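Local coordinates for designed CISK-PX domain (Synthetic construct, PDB 4OXW), which probably binds phosphoinositide lipids through its PX fold, as the CISK domain on which this computational design is modelled does, at residues Pro13-Glu18 / Lys24-Lys29. Sequence-based numbering, arbitrary orientation.
With SO4 (sulfate ion), chain B.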
# COMPACT_ATOMS: atom_id res chain seq x y z
N PRO A 13 -5.53 8.14 2.48
CA PRO A 13 -5.83 9.57 2.42
C PRO A 13 -4.61 10.43 2.14
O PRO A 13 -4.72 11.47 1.47
CB PRO A 13 -6.41 9.85 3.81
CG PRO A 13 -5.97 8.72 4.67
CD PRO A 13 -5.95 7.54 3.75
N ASP A 14 -3.45 10.01 2.64
CA ASP A 14 -2.25 10.82 2.55
C ASP A 14 -0.99 10.01 2.47
O ASP A 14 -0.98 8.84 2.89
CB ASP A 14 -2.08 11.67 3.80
CG ASP A 14 -3.30 12.44 4.15
OD1 ASP A 14 -3.56 13.46 3.48
OD2 ASP A 14 -3.99 12.01 5.11
N PHE A 15 0.06 10.66 1.97
CA PHE A 15 1.44 10.22 2.17
C PHE A 15 2.14 11.20 3.13
O PHE A 15 1.68 12.34 3.36
CB PHE A 15 2.17 10.09 0.84
CG PHE A 15 2.36 11.35 0.12
CD1 PHE A 15 3.31 12.25 0.52
CD2 PHE A 15 1.58 11.67 -0.97
CE1 PHE A 15 3.48 13.46 -0.15
CE2 PHE A 15 1.75 12.85 -1.66
CZ PHE A 15 2.69 13.76 -1.24
N GLU A 16 3.23 10.74 3.72
CA GLU A 16 3.97 11.51 4.70
C GLU A 16 5.45 11.23 4.49
O GLU A 16 5.84 10.11 4.16
CB GLU A 16 3.59 11.08 6.11
CG GLU A 16 2.15 11.44 6.45
CD GLU A 16 1.70 10.96 7.80
OE1 GLU A 16 2.56 10.49 8.59
OE2 GLU A 16 0.48 11.06 8.07
N LYS A 17 6.29 12.24 4.69
CA LYS A 17 7.73 12.03 4.57
C LYS A 17 8.35 12.01 5.93
O LYS A 17 8.19 12.96 6.69
CB LYS A 17 8.37 13.11 3.72
CG LYS A 17 7.57 13.46 2.47
CD LYS A 17 8.44 14.09 1.40
CE LYS A 17 7.61 14.76 0.32
NZ LYS A 17 8.39 15.16 -0.88
N GLU A 18 9.03 10.92 6.25
CA GLU A 18 9.56 10.68 7.58
C GLU A 18 11.05 10.48 7.45
O GLU A 18 11.54 10.09 6.38
CB GLU A 18 8.91 9.43 8.20
CG GLU A 18 7.41 9.31 7.96
CD GLU A 18 6.81 8.06 8.58
OE1 GLU A 18 5.64 7.72 8.26
OE2 GLU A 18 7.51 7.41 9.39
N LYS A 24 15.14 10.86 3.21
CA LYS A 24 13.74 11.14 2.91
C LYS A 24 13.14 9.84 2.43
O LYS A 24 13.53 9.36 1.38
CB LYS A 24 13.60 12.22 1.83
CG LYS A 24 13.62 13.65 2.35
CD LYS A 24 12.51 13.89 3.37
CE LYS A 24 13.01 14.73 4.54
NZ LYS A 24 12.27 14.45 5.80
N HIS A 25 12.24 9.25 3.21
CA HIS A 25 11.43 8.11 2.74
C HIS A 25 9.97 8.57 2.80
O HIS A 25 9.62 9.46 3.60
CB HIS A 25 11.64 6.84 3.58
CG HIS A 25 13.01 6.24 3.42
ND1 HIS A 25 13.38 5.52 2.31
CD2 HIS A 25 14.11 6.29 4.22
CE1 HIS A 25 14.65 5.14 2.43
NE2 HIS A 25 15.11 5.60 3.58
N VAL A 26 9.13 7.98 1.96
CA VAL A 26 7.74 8.37 1.87
C VAL A 26 6.95 7.14 2.34
O VAL A 26 7.20 6.03 1.89
CB VAL A 26 7.34 8.68 0.44
CG1 VAL A 26 5.83 8.86 0.28
CG2 VAL A 26 8.06 9.92 -0.08
N MET A 27 6.06 7.39 3.28
CA MET A 27 5.13 6.39 3.77
C MET A 27 3.71 6.78 3.44
O MET A 27 3.36 7.96 3.39
CB MET A 27 5.29 6.22 5.26
CG MET A 27 6.68 5.77 5.64
SD MET A 27 6.62 4.35 6.73
CE MET A 27 8.38 4.24 7.09
N TYR A 28 2.88 5.78 3.19
CA TYR A 28 1.49 5.95 2.80
C TYR A 28 0.66 5.53 3.99
O TYR A 28 0.90 4.47 4.55
CB TYR A 28 1.13 5.12 1.52
CG TYR A 28 1.96 5.61 0.33
CD1 TYR A 28 1.52 6.66 -0.46
CD2 TYR A 28 3.22 5.10 0.08
CE1 TYR A 28 2.29 7.18 -1.48
CE2 TYR A 28 4.01 5.60 -0.95
CZ TYR A 28 3.55 6.69 -1.71
OH TYR A 28 4.31 7.25 -2.76
N LYS A 29 -0.27 6.40 4.40
CA LYS A 29 -1.15 6.11 5.51
C LYS A 29 -2.37 5.35 5.01
O LYS A 29 -3.18 5.90 4.27
CB LYS A 29 -1.57 7.43 6.17
CG LYS A 29 -2.55 7.22 7.29
CD LYS A 29 -2.99 8.54 7.91
CE LYS A 29 -3.81 8.25 9.17
NZ LYS A 29 -4.35 9.51 9.78
S SO4 B . 10.58 3.26 -1.05
O1 SO4 B . 9.82 4.44 -1.62
O2 SO4 B . 11.56 3.93 -0.14
O3 SO4 B . 9.80 2.16 -0.44
O4 SO4 B . 11.21 2.62 -2.21
O HOH W 1 -5.49 11.27 7.43
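With CG beside the backbone N in both Met27 (chi1 -60°) and Glu18, the two side chains leave one face of the antiparallel hairpin and cross at about a right angle. Glu18 OE1 lies 3.4 Å from Met27 CB, its carboxylate carbon resting near CG, while the bend at chi2 of Met27 carries SD and CE to within van der Waals reach of the two carboxylate oxygens; the acid is poorly ordered, so this cover is probably loose. Shortening Met27 to an alanine takes away CG, SD and CE, and is likely to leave the Glu18 carboxylate without most of the surface it lies across and freer to turn. Glu16 and Met27 form a hydrogen-bonded pair, Glu16 N to Met27 O at 2.8 Å and Met27 N to Glu16 O at 2.9 Å. Met27 O also receives the CA-H of Phe15. Glu18 N bonds to His25 O at 3.1 Å; the return bond from His25 N is weak. On the other face, Phe15 CB packs against Tyr28 CE1 at 3.7 Å and against Val26 CG1, while the ring itself leads away from the neighbouring strand. The extended chain of Lys29 reaches a water that its NZ shares with Asp14 OD2, bridging opposite charges 5.3 Å apart. His25 ND1 makes a weak bond to a sulfate, probably from the crystallisation liquor, also held by Arg44 and Ser46; the site is consistent with the phosphoinositide pocket of PX domains. Lys17 NZ bonds to Ala75 O. Strand 25-34 is central in the three-stranded sheet, with strand 37-44 along its other edge; helix 78-96 covers the face of Phe15 and Tyr28, both touching Leu81.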